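Local atomic coordinates of anaerobically-induced outer membrane porin OprE (Pseudomonas aeruginosa, PDB entry 4FRX), a protein that probably acts as an outer membrane porin, a water-filled beta-barrel channel that lets small solutes diffuse across the outer membrane. Residues A[127-132]-A[223-228]; A[199-204]-A[209-214]; A[244-249]-A[308-313]. All blocks are in the same frame, centred on the assembly; numbering follows the deposited sequence.

How the contacts relate
The three contacts follow one another along neighbouring antiparallel strands of the barrel. Contact 2 lies within the barrel wall, strand 195-203 paired with strand 208-217. Contacts 1 and 3 bring chain folded into the lumen, residues 127-132 and 308-313, against the next two strands, 221-234 and 237-250. The centres of contacts 1 and 2 are about 9 Å apart, those of contacts 1 and 3 about 10 Å. Contacts 2 and 3 do not touch, their centres being about 18 Å apart. Contact 1 is the bridge: Phe-225 packs on Phe-246 of contact 3, and His-224 ND1 lies 2.7 Å from Tyr-212 OH of contact 2. Detergent molecules bind beside contacts 1 and 2.

Contact 1: A[127-132]-A[223-228]; sequences KLPVVT and QHFLGL. With C8E ((hydroxyethyloxy)tri(ethyloxy)octane), chain F.
Pro-129 sets its CB-CG edge over one face of the Phe-225 ring, deep in a beta-barrel where a short turn inside the lumen meets the inward face of strand 221-234. Residues 128-131 form a type I beta turn, within the link between strands 123-128 and 142-150; its position is consistent with the inward-folded loop L3 of OprD-family porins. The contact at its tip is a CH-pi interaction. Pro-129 CB stands 3.6 Å from the Phe-225 ring centroid, 18° off the normal, and Pro-129 CG reaches 3.5 Å from Phe-225 CE2, so the proline edge sits over the CD2-CE2 side of the ring. Phe-225 takes this pose with CG anti to its own backbone N (chi1 167°), which leans the ring along the strand toward Gly-227. Because Gly-227 has no side chain, Phe-225 CZ can settle 3.7 Å from Gly-227 CA. Phe-246 of the next strand and Tyr-213, which touches Pro-129, continue the aromatic surroundings.

One inward position earlier, Gln-223 reaches out in full extension and slides past Val-130 in the opposite sense. Val-130 CG1 is 3.8 Å from Gln-223 OE1, an apolar branch beside a polar oxygen, while the amide's other end, NE2, turns to Ser-248 of the next strand. No direct hydrogen bond joins the two segments; a water does that work. On the far face of the strand Leu-226 and Leu-228 meet detergent, Leu-228 CB lying 3.7 Å from C7 of the C8E molecule, consistent with an outer, membrane-facing side. The bridging water donates to both of its partners, 2.8 Å to Val-130 O and 2.9 Å to Gln-223 OE1.

Contact 2: A[199-204]-A[209-214]; sequences GGDYKV and TLQYYY. With C8E ((hydroxyethyloxy)tri(ethyloxy)octane), chain C.
Gly-199 faces Tyr-213 in the antiparallel beta hairpin of strands 195-203 and 208-217, part of the barrel wall, and the tyrosine ring covers the glycine as in aromatic rescue of glycine. The two form a non-hydrogen-bonded pair; backbone bonds close the flanking pairs Gly-200 with Tyr-212 and Tyr-202 with Leu-210.

From CB, on the same face as Asp-201 and Gln-211, the Tyr-213 side chain turns beside its own backbone N (chi1 -73°), which folds it back over the neighbouring strand. CG is the first atom to come near Gly-199, and Tyr-213 CD2 then rests 3.6 Å from Gly-199 CA. CE2 passes above the peptide between Gly-199 and Gly-200, while Tyr-213 CE1 approaches Gly-200 O at 3.4 Å. The hydroxyl finishes the path, with Tyr-213 OH donating to Asp-201 OD1 at 2.6 Å.

That carboxylate oxygen takes a second bond from Gln-211 NE2, and the two donors come from opposite faces of the carboxylate plane, some 50° out of it each. Farther along, Lys-203 NZ reaches Thr-209 OG1 at 2.9 Å. On the other face C8E carbons run over the Tyr-202 ring. Just past the strand, Val-204 CG2 meets Leu-210 CG at 3.8 Å.

Contact 3: A[244-249]-A[308-313]; sequences RAFDSS and SDFPFL
A T-shaped aromatic pair, Phe-246 with Phe-310, carries this buried contact between the inner face of strand 237-250 and an irregular segment inside the barrel. Phe-310 offers its edge and Phe-246 its face: the centroids are 4.8 Å apart and the planes stand at 71°. Two neighbouring atoms of the edge do the touching. Phe-310 CE1 bears on the root of the other ring, 3.5 Å from Phe-246 CG, and CZ sits over the middle of the face. With chi1 at 175° the Phe-310 ring swings away from its own backbone N and out to the strand, although the bond to CB points neither at the strand nor away from it.

Residues 308-313 belong to the long connection between strands 295-305 and 340-349, which probably corresponds to loop L7; in the OprD-family barrel that loop folds into the pore and, with L3, narrows it. Outside the two segments, Gln-223 and Leu-325 touch Phe-310.

Two residues after Phe-246, Ser-248 also faces inward, under the ring of Pro-311. The fit is snug, with Ser-248 CB 3.5 Å from Pro-311 CG. The hydroxyl is not left to the apolar ring alone: Gln-223 NE2 hydrogen-bonds to Ser-248 OG and to Pro-311 O, clasping strand and loop together across their polar atoms. Alongside, Ser-248 OG lies 3.4 Å from Pro-311 CD.

Contact 1: A[127-132]-A[223-228]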
loop_
_atom_site.group_PDB
_atom_site.type_symbol
_atom_site.label_atom_id
_atom_site.label_comp_id
_atom_site.label_asym_id
_atom_site.label_seq_id
_atom_site.Cartn_x
_atom_site.Cartn_y
_atom_site.Cartn_z
ATOM N N LYS A 127 -5.014 -5.802 1.635
ATOM C CA LYS A 127 -4.684 -5.113 0.395
ATOM C C LYS A 127 -5.981 -4.641 -0.272
ATOM O O LYS A 127 -6.411 -5.209 -1.271
ATOM C CB LYS A 127 -3.895 -6.036 -0.541
ATOM C CG LYS A 127 -2.584 -6.550 0.047
ATOM C CD LYS A 127 -1.791 -7.361 -0.967
ATOM C CE LYS A 127 -1.459 -6.532 -2.199
ATOM N NZ LYS A 127 -0.465 -5.459 -1.914
ATOM N N LEU A 128 -6.584 -3.591 0.285
ATOM C CA LEU A 128 -7.937 -3.166 -0.079
ATOM C C LEU A 128 -7.917 -1.711 -0.461
ATOM O O LEU A 128 -6.984 -0.994 -0.109
ATOM C CB LEU A 128 -8.879 -3.312 1.128
ATOM C CG LEU A 128 -9.019 -4.700 1.739
ATOM C CD1 LEU A 128 -9.969 -4.640 2.928
ATOM C CD2 LEU A 128 -9.491 -5.707 0.708
ATOM N N PRO A 129 -8.959 -1.249 -1.157
ATOM C CA PRO A 129 -8.937 0.169 -1.547
ATOM C C PRO A 129 -8.921 1.167 -0.388
ATOM O O PRO A 129 -8.470 2.282 -0.592
ATOM C CB PRO A 129 -10.208 0.317 -2.373
ATOM C CG PRO A 129 -10.367 -1.052 -3.013
ATOM C CD PRO A 129 -9.955 -2.025 -1.934
ATOM N N VAL A 130 -9.379 0.779 0.799
ATOM C CA VAL A 130 -9.415 1.706 1.919
ATOM C C VAL A 130 -8.304 1.405 2.933
ATOM O O VAL A 130 -8.144 2.128 3.904
ATOM C CB VAL A 130 -10.785 1.669 2.621
ATOM C CG1 VAL A 130 -11.841 2.316 1.729
ATOM C CG2 VAL A 130 -11.173 0.233 2.919
ATOM N N VAL A 131 -7.536 0.347 2.684
ATOM C CA VAL A 131 -6.366 0.033 3.510
ATOM C C VAL A 131 -5.487 -1.038 2.864
ATOM O O VAL A 131 -5.924 -2.159 2.593
ATOM C CB VAL A 131 -6.747 -0.384 4.969
ATOM C CG1 VAL A 131 -7.785 -1.514 4.980
ATOM C CG2 VAL A 131 -5.480 -0.754 5.792
ATOM N N THR A 132 -4.242 -0.684 2.571
ATOM C CA THR A 132 -3.301 -1.716 2.123
ATOM C C THR A 132 -1.951 -1.473 2.757
ATOM O O THR A 132 -1.532 -0.327 2.943
ATOM C CB THR A 132 -3.141 -1.874 0.585
ATOM O OG1 THR A 132 -1.802 -1.543 0.192
ATOM C CG2 THR A 132 -4.088 -1.032 -0.145
ATOM N N GLN A 223 -14.616 7.286 4.736
ATOM C CA GLN A 223 -14.228 7.266 3.349
ATOM C C GLN A 223 -15.012 6.205 2.621
ATOM O O GLN A 223 -15.064 5.068 3.075
ATOM C CB GLN A 223 -12.741 6.977 3.259
ATOM C CG GLN A 223 -12.204 6.835 1.853
ATOM C CD GLN A 223 -10.701 6.764 1.873
ATOM O OE1 GLN A 223 -10.115 5.689 1.993
ATOM N NE2 GLN A 223 -10.068 7.916 1.791
ATOM N N HIS A 224 -15.662 6.600 1.530
ATOM C CA HIS A 224 -16.336 5.665 0.635
ATOM C C HIS A 224 -15.578 5.574 -0.681
ATOM O O HIS A 224 -15.034 6.569 -1.155
ATOM C CB HIS A 224 -17.754 6.137 0.344
ATOM C CG HIS A 224 -18.609 6.256 1.560
ATOM N ND1 HIS A 224 -19.445 5.246 1.978
ATOM C CD2 HIS A 224 -18.771 7.270 2.445
ATOM C CE1 HIS A 224 -20.080 5.627 3.073
ATOM N NE2 HIS A 224 -19.692 6.851 3.377
ATOM N N PHE A 225 -15.548 4.377 -1.264
ATOM C CA PHE A 225 -14.863 4.129 -2.520
ATOM C C PHE A 225 -15.780 3.327 -3.441
ATOM O O PHE A 225 -16.392 2.360 -3.007
ATOM C CB PHE A 225 -13.614 3.290 -2.254
ATOM C CG PHE A 225 -12.990 2.701 -3.490
ATOM C CD1 PHE A 225 -12.169 3.466 -4.298
ATOM C CD2 PHE A 225 -13.197 1.361 -3.831
ATOM C CE1 PHE A 225 -11.566 2.917 -5.430
ATOM C CE2 PHE A 225 -12.613 0.812 -4.962
ATOM C CZ PHE A 225 -11.783 1.589 -5.763
ATOM N N LEU A 226 -15.853 3.724 -4.704
ATOM C CA LEU A 226 -16.441 2.905 -5.761
ATOM C C LEU A 226 -15.356 2.636 -6.796
ATOM O O LEU A 226 -14.500 3.494 -7.035
ATOM C CB LEU A 226 -17.627 3.623 -6.420
ATOM C CG LEU A 226 -18.854 3.820 -5.527
ATOM C CD1 LEU A 226 -19.813 4.846 -6.146
ATOM C CD2 LEU A 226 -19.560 2.497 -5.252
ATOM N N GLY A 227 -15.384 1.448 -7.400
ATOM C CA GLY A 227 -14.385 1.077 -8.382
ATOM C C GLY A 227 -14.970 0.231 -9.507
ATOM O O GLY A 227 -15.970 -0.455 -9.338
ATOM N N LEU A 228 -14.324 0.265 -10.662
ATOM C CA LEU A 228 -14.729 -0.589 -11.763
ATOM C C LEU A 228 -13.464 -1.000 -12.471
ATOM O O LEU A 228 -12.575 -0.182 -12.665
ATOM C CB LEU A 228 -15.666 0.183 -12.702
ATOM C CG LEU A 228 -16.074 -0.351 -14.080
ATOM C CD1 LEU A 228 -17.421 0.244 -14.452
ATOM C CD2 LEU A 228 -15.055 -0.025 -15.163
HETATM C C3 C8E F . -20.752 0.219 -8.458
HETATM C C4 C8E F . -20.090 0.728 -9.741
HETATM C C5 C8E F . -18.806 1.501 -9.457
HETATM C C6 C8E F . -18.712 2.813 -10.228
HETATM C C7 C8E F . -17.427 2.925 -11.045
HETATM C C8 C8E F . -16.346 3.755 -10.352
HETATM O O9 C8E F . -16.305 5.067 -10.882
HETATM O O18 C8E F . -21.362 12.330 -10.761
HETATM C C19 C8E F . -21.803 13.627 -11.076
HETATM C C20 C8E F . -20.510 14.392 -11.208
HETATM O O21 C8E F . -20.451 14.887 -12.517
HETATM O O HOH W 1 -9.593 4.401 4.594
#

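Contact 2: A[199-204]-A[209-214]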
loop_
_atom_site.group_PDB
_atom_site.type_symbol
_atom_site.label_atom_id
_atom_site.label_comp_id
_atom_site.label_asym_id
_atom_site.label_seq_id
_atom_site.Cartn_x
_atom_site.Cartn_y
_atom_site.Cartn_z
ATOM N N GLY A 199 -16.322 -3.961 2.745
ATOM C CA GLY A 199 -16.707 -3.803 1.359
ATOM C C GLY A 199 -16.617 -5.096 0.590
ATOM O O GLY A 199 -16.512 -6.187 1.175
ATOM N N GLY A 200 -16.656 -4.993 -0.728
ATOM C CA GLY A 200 -16.608 -6.191 -1.531
ATOM C C GLY A 200 -16.251 -5.943 -2.974
ATOM O O GLY A 200 -16.282 -4.804 -3.448
ATOM N N ASP A 201 -15.890 -7.027 -3.652
ATOM C CA ASP A 201 -15.700 -7.049 -5.092
ATOM C C ASP A 201 -16.813 -7.912 -5.643
ATOM O O ASP A 201 -16.964 -9.053 -5.221
ATOM C CB ASP A 201 -14.383 -7.728 -5.462
ATOM C CG ASP A 201 -13.182 -7.087 -4.813
ATOM O OD1 ASP A 201 -13.251 -5.900 -4.438
ATOM O OD2 ASP A 201 -12.155 -7.779 -4.692
ATOM N N TYR A 202 -17.583 -7.382 -6.582
ATOM C CA TYR A 202 -18.591 -8.179 -7.283
ATOM C C TYR A 202 -18.129 -8.469 -8.703
ATOM O O TYR A 202 -17.871 -7.550 -9.478
ATOM C CB TYR A 202 -19.926 -7.445 -7.346
ATOM C CG TYR A 202 -20.986 -8.197 -8.123
ATOM C CD1 TYR A 202 -21.402 -9.462 -7.720
ATOM C CD2 TYR A 202 -21.573 -7.648 -9.253
ATOM C CE1 TYR A 202 -22.378 -10.157 -8.423
ATOM C CE2 TYR A 202 -22.555 -8.341 -9.967
ATOM C CZ TYR A 202 -22.948 -9.595 -9.544
ATOM O OH TYR A 202 -23.914 -10.292 -10.239
ATOM N N LYS A 203 -18.018 -9.750 -9.033
ATOM C CA LYS A 203 -17.665 -10.175 -10.381
ATOM C C LYS A 203 -18.934 -10.269 -11.203
ATOM O O LYS A 203 -19.728 -11.182 -11.007
ATOM C CB LYS A 203 -17.025 -11.565 -10.341
ATOM C CG LYS A 203 -16.249 -11.900 -11.587
ATOM C CD LYS A 203 -15.119 -10.915 -11.718
ATOM C CE LYS A 203 -14.342 -11.064 -13.017
ATOM N NZ LYS A 203 -14.310 -9.781 -13.784
ATOM N N VAL A 204 -19.127 -9.337 -12.126
ATOM C CA VAL A 204 -20.337 -9.320 -12.937
ATOM C C VAL A 204 -20.287 -10.441 -13.969
ATOM O O VAL A 204 -21.262 -11.141 -14.195
ATOM C CB VAL A 204 -20.476 -7.983 -13.678
ATOM C CG1 VAL A 204 -21.732 -7.985 -14.553
ATOM C CG2 VAL A 204 -20.496 -6.819 -12.681
ATOM N N THR A 209 -15.654 -6.237 -13.116
ATOM C CA THR A 209 -15.747 -6.313 -11.668
ATOM C C THR A 209 -16.116 -4.940 -11.127
ATOM O O THR A 209 -15.607 -3.935 -11.602
ATOM C CB THR A 209 -14.395 -6.738 -11.055
ATOM O OG1 THR A 209 -14.128 -8.098 -11.409
ATOM C CG2 THR A 209 -14.402 -6.601 -9.514
ATOM N N LEU A 210 -17.004 -4.909 -10.144
ATOM C CA LEU A 210 -17.360 -3.673 -9.450
ATOM C C LEU A 210 -16.881 -3.775 -7.998
ATOM O O LEU A 210 -16.749 -4.866 -7.455
ATOM C CB LEU A 210 -18.866 -3.509 -9.448
ATOM C CG LEU A 210 -19.526 -3.638 -10.823
ATOM C CD1 LEU A 210 -21.028 -3.495 -10.640
ATOM C CD2 LEU A 210 -18.974 -2.574 -11.776
ATOM N N GLN A 211 -16.666 -2.637 -7.359
ATOM C CA GLN A 211 -16.189 -2.630 -5.991
ATOM C C GLN A 211 -16.854 -1.503 -5.229
ATOM O O GLN A 211 -17.105 -0.439 -5.786
ATOM C CB GLN A 211 -14.702 -2.353 -5.979
ATOM C CG GLN A 211 -13.806 -3.465 -6.488
ATOM C CD GLN A 211 -12.358 -3.043 -6.432
ATOM O OE1 GLN A 211 -11.977 -2.038 -7.038
ATOM N NE2 GLN A 211 -11.547 -3.780 -5.677
ATOM N N TYR A 212 -17.149 -1.748 -3.961
ATOM C CA TYR A 212 -17.526 -0.695 -3.043
ATOM C C TYR A 212 -16.805 -1.000 -1.760
ATOM O O TYR A 212 -16.886 -2.129 -1.267
ATOM C CB TYR A 212 -19.033 -0.660 -2.746
ATOM C CG TYR A 212 -19.290 0.197 -1.526
ATOM C CD1 TYR A 212 -19.262 1.581 -1.622
ATOM C CD2 TYR A 212 -19.474 -0.369 -0.263
ATOM C CE1 TYR A 212 -19.443 2.377 -0.514
ATOM C CE2 TYR A 212 -19.658 0.427 0.861
ATOM C CZ TYR A 212 -19.647 1.794 0.726
ATOM O OH TYR A 212 -19.822 2.595 1.830
ATOM N N TYR A 213 -16.124 0.003 -1.206
ATOM C CA TYR A 213 -15.488 -0.119 0.098
ATOM C C TYR A 213 -15.740 1.097 0.987
ATOM O O TYR A 213 -15.954 2.210 0.502
ATOM C CB TYR A 213 -13.977 -0.368 -0.036
ATOM C CG TYR A 213 -13.649 -1.786 -0.506
ATOM C CD1 TYR A 213 -13.641 -2.112 -1.861
ATOM C CD2 TYR A 213 -13.342 -2.793 0.404
ATOM C CE1 TYR A 213 -13.368 -3.419 -2.300
ATOM C CE2 TYR A 213 -13.041 -4.099 -0.033
ATOM C CZ TYR A 213 -13.063 -4.397 -1.387
ATOM O OH TYR A 213 -12.778 -5.685 -1.843
ATOM N N TYR A 214 -15.680 0.860 2.290
ATOM C CA TYR A 214 -15.903 1.876 3.287
ATOM C C TYR A 214 -14.784 1.797 4.298
ATOM O O TYR A 214 -14.408 0.712 4.729
ATOM C CB TYR A 214 -17.245 1.643 3.979
ATOM C CG TYR A 214 -17.514 2.567 5.146
ATOM C CD1 TYR A 214 -17.820 3.905 4.945
ATOM C CD2 TYR A 214 -17.463 2.094 6.447
ATOM C CE1 TYR A 214 -18.069 4.754 6.023
ATOM C CE2 TYR A 214 -17.714 2.916 7.518
ATOM C CZ TYR A 214 -18.020 4.243 7.306
ATOM O OH TYR A 214 -18.268 5.056 8.391
HETATM C C1 C8E C . -27.824 -12.854 -9.286
HETATM C C2 C8E C . -27.870 -12.017 -8.013
HETATM C C3 C8E C . -26.523 -11.368 -7.707
HETATM C C4 C8E C . -26.480 -9.930 -8.207
HETATM C C5 C8E C . -26.577 -8.926 -7.066
HETATM C C6 C8E C . -26.386 -7.513 -7.601
HETATM C C7 C8E C . -25.327 -6.776 -6.796
HETATM C C8 C8E C . -24.525 -5.835 -7.683
HETATM O O9 C8E C . -23.964 -4.822 -6.878
HETATM C C10 C8E C . -22.609 -5.042 -6.554
HETATM C C11 C8E C . -22.029 -3.749 -5.991
HETATM O O12 C8E C . -20.734 -3.985 -5.489
HETATM C C13 C8E C . -19.782 -3.130 -6.075
#

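Contact 3: A[244-249]-A[308-313]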
loop_
_atom_site.group_PDB
_atom_site.type_symbol
_atom_site.label_atom_id
_atom_site.label_comp_id
_atom_site.label_asym_id
_atom_site.label_seq_id
_atom_site.Cartn_x
_atom_site.Cartn_y
_atom_site.Cartn_z
ATOM N N ARG A 244 -11.994 4.845 -10.467
ATOM C CA ARG A 244 -12.010 4.940 -9.011
ATOM C C ARG A 244 -12.618 6.272 -8.593
ATOM O O ARG A 244 -12.402 7.301 -9.240
ATOM C CB ARG A 244 -10.595 4.822 -8.431
ATOM C CG ARG A 244 -9.808 3.620 -8.918
ATOM C CD ARG A 244 -8.445 3.521 -8.257
ATOM N NE ARG A 244 -7.639 2.473 -8.877
ATOM C CZ ARG A 244 -6.411 2.146 -8.490
ATOM N NH1 ARG A 244 -5.847 2.790 -7.480
ATOM N NH2 ARG A 244 -5.748 1.186 -9.123
ATOM N N ALA A 245 -13.386 6.229 -7.513
ATOM C CA ALA A 245 -14.039 7.399 -6.959
ATOM C C ALA A 245 -13.980 7.243 -5.445
ATOM O O ALA A 245 -14.428 6.225 -4.930
ATOM C CB ALA A 245 -15.482 7.435 -7.417
ATOM N N PHE A 246 -13.417 8.226 -4.745
ATOM C CA PHE A 246 -13.370 8.222 -3.277
ATOM C C PHE A 246 -14.082 9.462 -2.754
ATOM O O PHE A 246 -13.868 10.555 -3.264
ATOM C CB PHE A 246 -11.931 8.330 -2.761
ATOM C CG PHE A 246 -11.106 7.068 -2.851
ATOM C CD1 PHE A 246 -11.083 6.157 -1.798
ATOM C CD2 PHE A 246 -10.261 6.853 -3.927
ATOM C CE1 PHE A 246 -10.273 5.020 -1.849
ATOM C CE2 PHE A 246 -9.453 5.720 -3.985
ATOM C CZ PHE A 246 -9.456 4.807 -2.932
ATOM N N ASP A 247 -14.907 9.324 -1.722
ATOM C CA ASP A 247 -15.398 10.511 -1.027
ATOM C C ASP A 247 -14.917 10.400 0.413
ATOM O O ASP A 247 -15.245 9.437 1.097
ATOM C CB ASP A 247 -16.914 10.568 -1.029
ATOM C CG ASP A 247 -17.443 11.799 -0.326
ATOM O OD1 ASP A 247 -17.443 12.870 -0.951
ATOM O OD2 ASP A 247 -17.827 11.701 0.860
ATOM N N SER A 248 -14.146 11.381 0.872
ATOM C CA SER A 248 -13.611 11.351 2.232
ATOM C C SER A 248 -14.114 12.568 3.005
ATOM O O SER A 248 -14.003 13.706 2.535
ATOM C CB SER A 248 -12.097 11.385 2.212
ATOM O OG SER A 248 -11.539 10.337 1.438
ATOM N N SER A 249 -14.664 12.335 4.187
ATOM C CA SER A 249 -15.178 13.437 4.994
ATOM C C SER A 249 -14.800 13.244 6.446
ATOM O O SER A 249 -14.306 12.178 6.818
ATOM C CB SER A 249 -16.699 13.537 4.850
ATOM O OG SER A 249 -17.324 12.329 5.239
ATOM N N SER A 308 -8.768 19.173 1.828
ATOM C CA SER A 308 -7.787 18.295 2.474
ATOM C C SER A 308 -7.089 17.421 1.447
ATOM O O SER A 308 -7.629 17.172 0.358
ATOM C CB SER A 308 -8.441 17.417 3.542
ATOM O OG SER A 308 -8.968 16.228 2.964
ATOM N N ASP A 309 -5.881 16.984 1.788
ATOM C CA ASP A 309 -5.213 15.921 1.039
ATOM C C ASP A 309 -6.086 14.681 1.060
ATOM O O ASP A 309 -7.024 14.553 1.855
ATOM C CB ASP A 309 -3.865 15.552 1.666
ATOM C CG ASP A 309 -2.847 16.686 1.628
ATOM O OD1 ASP A 309 -3.104 17.773 1.051
ATOM O OD2 ASP A 309 -1.762 16.464 2.189
ATOM N N PHE A 310 -5.790 13.756 0.169
ATOM C CA PHE A 310 -6.460 12.476 0.213
ATOM C C PHE A 310 -6.014 11.728 1.469
ATOM O O PHE A 310 -4.819 11.546 1.666
ATOM C CB PHE A 310 -6.056 11.661 -0.999
ATOM C CG PHE A 310 -6.607 10.267 -0.980
ATOM C CD1 PHE A 310 -7.948 10.035 -1.252
ATOM C CD2 PHE A 310 -5.778 9.185 -0.701
ATOM C CE1 PHE A 310 -8.463 8.747 -1.251
ATOM C CE2 PHE A 310 -6.274 7.899 -0.696
ATOM C CZ PHE A 310 -7.629 7.677 -0.975
ATOM N N PRO A 311 -6.964 11.301 2.328
ATOM C CA PRO A 311 -6.571 10.633 3.579
ATOM C C PRO A 311 -6.388 9.112 3.454
ATOM O O PRO A 311 -7.143 8.423 2.757
ATOM C CB PRO A 311 -7.747 10.944 4.515
ATOM C CG PRO A 311 -8.941 10.906 3.584
ATOM C CD PRO A 311 -8.420 11.522 2.263
ATOM N N PHE A 312 -5.379 8.600 4.155
ATOM C CA PHE A 312 -5.067 7.173 4.209
ATOM C C PHE A 312 -4.198 6.920 5.450
ATOM O O PHE A 312 -3.510 7.835 5.936
ATOM C CB PHE A 312 -4.346 6.705 2.938
ATOM C CG PHE A 312 -3.114 7.501 2.609
ATOM C CD1 PHE A 312 -3.215 8.729 1.963
ATOM C CD2 PHE A 312 -1.856 7.026 2.945
ATOM C CE1 PHE A 312 -2.079 9.474 1.657
ATOM C CE2 PHE A 312 -0.707 7.765 2.639
ATOM C CZ PHE A 312 -0.823 8.985 1.986
ATOM N N LEU A 313 -4.216 5.685 5.943
ATOM C CA LEU A 313 -3.501 5.338 7.175
ATOM C C LEU A 313 -1.997 5.531 6.987
ATOM O O LEU A 313 -1.414 4.997 6.058
ATOM C CB LEU A 313 -3.796 3.898 7.575
ATOM C CG LEU A 313 -5.266 3.577 7.848
ATOM C CD1 LEU A 313 -5.413 2.154 8.360
ATOM C CD2 LEU A 313 -5.909 4.600 8.812
#